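Local coordinates for protein ADP-ribosylating toxin CARDS (Mycoplasma pneumoniae, PDB 4TLV) that transfers the ADP-ribosyl group from NAD+ to target proteins and causes vacuolization in mammalian cells, as the main virulence factor of the bacterium, at residues R46-S51 and F136-I141; E82-Q87 and A143-S148. All coordinates share one frame; numbering follows the deposited sequence.

Both contacts lie in the mono-ADP-ribosyltransferase domain and pair antiparallel strands. Contact 1 joins strands 49-53 and 134-138 of a three-stranded sheet; contact 2 joins 76-84 and 146-156, neighbours inside a five-stranded sheet. Strands 134-138 and 146-156 follow each other in the chain, and Ile141 CG2 of contact 1 packs on Ile83 CG2 of contact 2 at 4.0 Å. Contact 1 relies on aromatic and aliphatic groups: Phe49, Phe136 and Ile50 are buried, with Tyr48 and Pro140 toward a more exposed margin. Contact 2 is more polar, with a bulge and ion pair at one end and the amide bonds of Asn145 at the other; partly exposed Arg147 and Asp86 flank its buried middle.

Contact 1 of 2, residues R46-S51 and F136-I141; sequences RSYFIS and FTDGPI
Phe49 and Phe136 lie side by side on one face of an antiparallel strand pair, part of the three-stranded sheet of the mono-ADP-ribosyltransferase domain. Their ring planes are 49° apart, and CE2 of Phe136 sits over the centre of the Phe49 ring, while Phe136 CD2 comes within 3.5 Å of Phe49 CG. Apolar and flat, the two phenyl rings suit this buried face, packing on each other and edge-to-face with Trp197. Ile50 and Thr137 exchange two N-H...O bonds. On their face, Ile50 CB rests 3.2 Å from Thr137 OG1, and Ile50 CD1 lies 3.6 Å from Gly139 O and near Pro140 CA, just past the end of strand 134-138. Tyr48 has CG anti to its backbone N (chi1 -172°), beside the carbonyl carbon, and on that side the ring's face meets Gly139 CA in a CH-pi contact, 3.6 Å from the centroid. Glycine suits the place: a CB would clash with Tyr48 OH and, at these backbone angles, jam against the preceding carbonyl oxygen and Pro140 CD. Asp138 OD1 lies at the edges of the Tyr48 and Phe49 rings, while OD2 is salt-bridged to Arg33. Thr137 OG1 donates to Gly139 O at 2.7 Å, nearly along the C=O axis.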
# COMPACT_ATOMS: atom_id res chain seq x y z
N ARG A 46 -17.70 -18.85 3.45
CA ARG A 46 -17.46 -19.82 4.53
C ARG A 46 -16.34 -19.42 5.49
O ARG A 46 -16.07 -20.14 6.45
CB ARG A 46 -17.07 -21.19 3.95
CG ARG A 46 -18.08 -21.86 3.02
CD ARG A 46 -17.37 -22.86 2.10
NE ARG A 46 -16.30 -22.21 1.34
CZ ARG A 46 -15.01 -22.55 1.36
NH1 ARG A 46 -14.59 -23.58 2.09
NH2 ARG A 46 -14.14 -21.87 0.63
N SER A 47 -15.66 -18.31 5.22
CA SER A 47 -14.47 -17.98 6.02
C SER A 47 -14.75 -17.65 7.49
O SER A 47 -15.75 -17.01 7.84
CB SER A 47 -13.67 -16.83 5.40
OG SER A 47 -12.45 -16.67 6.10
N TYR A 48 -13.83 -18.08 8.35
CA TYR A 48 -13.85 -17.78 9.77
C TYR A 48 -13.22 -16.41 10.01
O TYR A 48 -13.30 -15.89 11.09
CB TYR A 48 -13.02 -18.82 10.53
CG TYR A 48 -13.12 -18.74 12.03
CD1 TYR A 48 -14.32 -19.00 12.69
CD2 TYR A 48 -11.99 -18.48 12.81
CE1 TYR A 48 -14.41 -18.96 14.06
CE2 TYR A 48 -12.06 -18.44 14.19
CZ TYR A 48 -13.28 -18.68 14.81
OH TYR A 48 -13.35 -18.63 16.19
N PHE A 49 -12.57 -15.86 8.98
CA PHE A 49 -11.83 -14.62 9.14
C PHE A 49 -12.72 -13.43 8.79
O PHE A 49 -13.44 -13.47 7.80
CB PHE A 49 -10.61 -14.62 8.21
CG PHE A 49 -9.64 -15.75 8.48
CD1 PHE A 49 -9.44 -16.23 9.77
CD2 PHE A 49 -8.91 -16.32 7.44
CE1 PHE A 49 -8.55 -17.26 10.03
CE2 PHE A 49 -8.00 -17.35 7.69
CZ PHE A 49 -7.83 -17.83 9.01
N ILE A 50 -12.63 -12.36 9.60
CA ILE A 50 -13.37 -11.12 9.29
C ILE A 50 -12.39 -10.02 8.85
O ILE A 50 -11.40 -9.77 9.52
CB ILE A 50 -14.17 -10.62 10.49
CG1 ILE A 50 -15.22 -11.66 10.90
CG2 ILE A 50 -14.86 -9.29 10.18
CD1 ILE A 50 -15.95 -11.29 12.20
N SER A 51 -12.69 -9.36 7.73
CA SER A 51 -11.77 -8.37 7.18
C SER A 51 -11.95 -6.97 7.76
O SER A 51 -13.07 -6.51 8.01
CB SER A 51 -11.91 -8.29 5.65
OG SER A 51 -13.26 -7.98 5.33
N PHE A 136 -7.04 -9.21 9.22
CA PHE A 136 -8.18 -10.08 9.39
C PHE A 136 -8.23 -10.57 10.82
O PHE A 136 -7.18 -10.68 11.48
CB PHE A 136 -8.16 -11.25 8.39
CG PHE A 136 -7.01 -12.22 8.57
CD1 PHE A 136 -5.78 -11.97 7.97
CD2 PHE A 136 -7.17 -13.39 9.30
CE1 PHE A 136 -4.72 -12.85 8.11
CE2 PHE A 136 -6.10 -14.29 9.44
CZ PHE A 136 -4.88 -14.01 8.83
N THR A 137 -9.43 -10.84 11.32
CA THR A 137 -9.56 -11.37 12.68
C THR A 137 -9.77 -12.87 12.57
O THR A 137 -10.40 -13.36 11.62
CB THR A 137 -10.71 -10.74 13.46
OG1 THR A 137 -11.95 -11.06 12.81
CG2 THR A 137 -10.55 -9.21 13.49
N ASP A 138 -9.20 -13.59 13.53
CA ASP A 138 -9.31 -15.04 13.56
C ASP A 138 -10.57 -15.26 14.37
O ASP A 138 -10.52 -15.47 15.59
CB ASP A 138 -8.07 -15.63 14.24
CG ASP A 138 -7.96 -17.13 14.07
OD1 ASP A 138 -8.89 -17.76 13.51
OD2 ASP A 138 -6.92 -17.68 14.51
N GLY A 139 -11.71 -15.12 13.71
CA GLY A 139 -13.01 -15.27 14.35
C GLY A 139 -13.77 -13.98 14.63
O GLY A 139 -13.38 -12.89 14.18
N PRO A 140 -14.86 -14.09 15.39
CA PRO A 140 -15.78 -12.98 15.66
C PRO A 140 -15.12 -11.79 16.35
O PRO A 140 -14.16 -11.94 17.11
CB PRO A 140 -16.81 -13.60 16.64
CG PRO A 140 -16.71 -15.07 16.41
CD PRO A 140 -15.28 -15.33 16.07
N ILE A 141 -15.67 -10.61 16.11
CA ILE A 141 -15.21 -9.40 16.77
C ILE A 141 -16.26 -8.99 17.78
O ILE A 141 -17.41 -8.79 17.41
CB ILE A 141 -14.99 -8.25 15.77
CG1 ILE A 141 -13.92 -8.63 14.74
CG2 ILE A 141 -14.58 -6.96 16.51
CD1 ILE A 141 -13.70 -7.57 13.66

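Contact 2 of 2, residues E82-Q87 and A143-S148; sequences EIRADQ and AANVRS. With SO4 (sulfate ion), chain G.
Glu82 and Arg147 lie side by side and point the same way, joined by a salt bridge in which Arg147 NE donates to Glu82 OE1 at 2.8 Å. The oxygen lies in the guanidinium plane, but the donor approaches from above the carboxylate plane, 50° out of it. A weak bond from NH2 reaches the same oxygen. A glutamate extended beyond CG and a long arginine suit this site by setting opposite charges alongside each other; bent at chi3 (81°), the arginine turns NE toward the glutamate and has N-H groups to spare, NH1 and NH2 bonding two oxygens of a sulfate, which Arg8 also binds. This ion probably comes from the crystallisation liquor; it may offset the like charges of Arg8 and Arg147.

The backbone behind these side chains forms a classic beta bulge, where Arg147 and Ser148 both face Glu82 in the antiparallel pairing of strands 76-84 and 146-156. Glu82 N donates to Ser148 O and Arg147 N to Glu82 O, while Ser148 OG bonds to Glu179 on the adjoining strand 168-181.

At the other end, in the 3-10 segment before strand 146-156, Asn145 O accepts from Arg84 N at 2.8 Å. Asn145 suits its place because its amide nitrogen has two hydrogens: ND2 donates to Arg84 O at 2.9 Å and to Asp86 OD2 at 3.0 Å, both nearly in the amide plane. The Asp86 carboxylate stands 84° from that plane and is held through OD1 by His88. A water links Asn145 OD1 to Arg84 NH2, and Thr190 OG1 bonds to Arg84 NH1.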
# COMPACT_ATOMS: atom_id res chain seq x y z
N GLU A 82 -14.85 2.04 13.51
CA GLU A 82 -13.50 2.10 14.05
C GLU A 82 -13.40 1.05 15.16
O GLU A 82 -14.20 1.07 16.10
CB GLU A 82 -13.26 3.49 14.63
CG GLU A 82 -11.92 3.64 15.34
CD GLU A 82 -11.76 5.03 15.94
OE1 GLU A 82 -12.49 5.35 16.89
OE2 GLU A 82 -10.92 5.80 15.44
N ILE A 83 -12.43 0.15 15.04
CA ILE A 83 -12.38 -1.06 15.85
C ILE A 83 -11.01 -1.20 16.50
O ILE A 83 -9.99 -1.23 15.80
CB ILE A 83 -12.62 -2.31 14.95
CG1 ILE A 83 -13.93 -2.19 14.16
CG2 ILE A 83 -12.55 -3.61 15.76
CD1 ILE A 83 -14.04 -3.15 12.96
N ARG A 84 -10.97 -1.30 17.83
CA ARG A 84 -9.71 -1.49 18.53
C ARG A 84 -9.20 -2.89 18.22
O ARG A 84 -9.93 -3.86 18.40
CB ARG A 84 -9.85 -1.31 20.06
CG ARG A 84 -8.58 -1.56 20.86
CD ARG A 84 -8.78 -1.34 22.40
NE ARG A 84 -10.07 -1.86 22.85
CZ ARG A 84 -10.34 -3.15 23.03
NH1 ARG A 84 -9.39 -4.08 22.85
NH2 ARG A 84 -11.56 -3.53 23.40
N ALA A 85 -7.96 -2.97 17.77
CA ALA A 85 -7.34 -4.26 17.44
C ALA A 85 -6.72 -4.92 18.67
O ALA A 85 -6.30 -4.25 19.59
CB ALA A 85 -6.28 -4.06 16.37
N ASP A 86 -6.68 -6.25 18.66
CA ASP A 86 -6.08 -7.00 19.77
C ASP A 86 -5.37 -8.23 19.18
O ASP A 86 -5.21 -8.32 17.97
CB ASP A 86 -7.13 -7.37 20.84
CG ASP A 86 -8.27 -8.26 20.29
OD1 ASP A 86 -8.01 -9.06 19.37
OD2 ASP A 86 -9.41 -8.19 20.81
N GLN A 87 -4.94 -9.16 20.03
CA GLN A 87 -4.08 -10.27 19.58
C GLN A 87 -4.74 -11.23 18.58
O GLN A 87 -4.05 -12.05 17.97
CB GLN A 87 -3.56 -11.08 20.79
CG GLN A 87 -4.67 -11.91 21.43
CD GLN A 87 -4.22 -12.75 22.63
OE1 GLN A 87 -3.17 -12.51 23.23
NE2 GLN A 87 -5.04 -13.74 23.00
N ALA A 143 -18.48 -6.78 20.50
CA ALA A 143 -18.98 -5.41 20.52
C ALA A 143 -18.03 -4.47 21.27
O ALA A 143 -17.87 -3.30 20.90
CB ALA A 143 -20.37 -5.37 21.16
N ALA A 144 -17.40 -4.99 22.32
CA ALA A 144 -16.48 -4.19 23.14
C ALA A 144 -15.27 -3.62 22.39
O ALA A 144 -14.67 -2.66 22.87
CB ALA A 144 -16.04 -4.99 24.38
N ASN A 145 -14.91 -4.21 21.25
CA ASN A 145 -13.81 -3.67 20.42
C ASN A 145 -14.23 -2.46 19.58
O ASN A 145 -13.38 -1.72 19.10
CB ASN A 145 -13.26 -4.74 19.45
CG ASN A 145 -12.45 -5.82 20.15
OD1 ASN A 145 -13.11 -6.63 20.97
ND2 ASN A 145 -11.23 -5.93 19.93
N VAL A 146 -15.53 -2.27 19.37
CA VAL A 146 -15.99 -1.28 18.39
C VAL A 146 -16.18 0.07 19.07
O VAL A 146 -17.05 0.23 19.94
CB VAL A 146 -17.30 -1.73 17.70
CG1 VAL A 146 -17.72 -0.72 16.62
CG2 VAL A 146 -17.14 -3.12 17.08
N ARG A 147 -15.34 1.03 18.73
CA ARG A 147 -15.36 2.30 19.44
C ARG A 147 -16.34 3.30 18.86
O ARG A 147 -17.06 3.97 19.61
CB ARG A 147 -13.97 2.94 19.52
CG ARG A 147 -13.96 4.26 20.34
CD ARG A 147 -12.55 4.72 20.73
NE ARG A 147 -11.89 5.43 19.63
CZ ARG A 147 -10.79 6.16 19.79
NH1 ARG A 147 -10.23 6.27 20.99
NH2 ARG A 147 -10.26 6.78 18.75
N SER A 148 -16.36 3.42 17.53
CA SER A 148 -17.09 4.51 16.88
C SER A 148 -17.68 4.08 15.54
O SER A 148 -17.27 3.07 14.97
CB SER A 148 -16.16 5.70 16.62
OG SER A 148 -15.42 6.04 17.79
S SO4 G . -6.66 7.48 20.27
O1 SO4 G . -7.46 7.08 21.42
O2 SO4 G . -5.80 8.63 20.59
O3 SO4 G . -5.81 6.36 19.89
O4 SO4 G . -7.56 7.85 19.16
O HOH W 1 -12.40 -6.35 23.61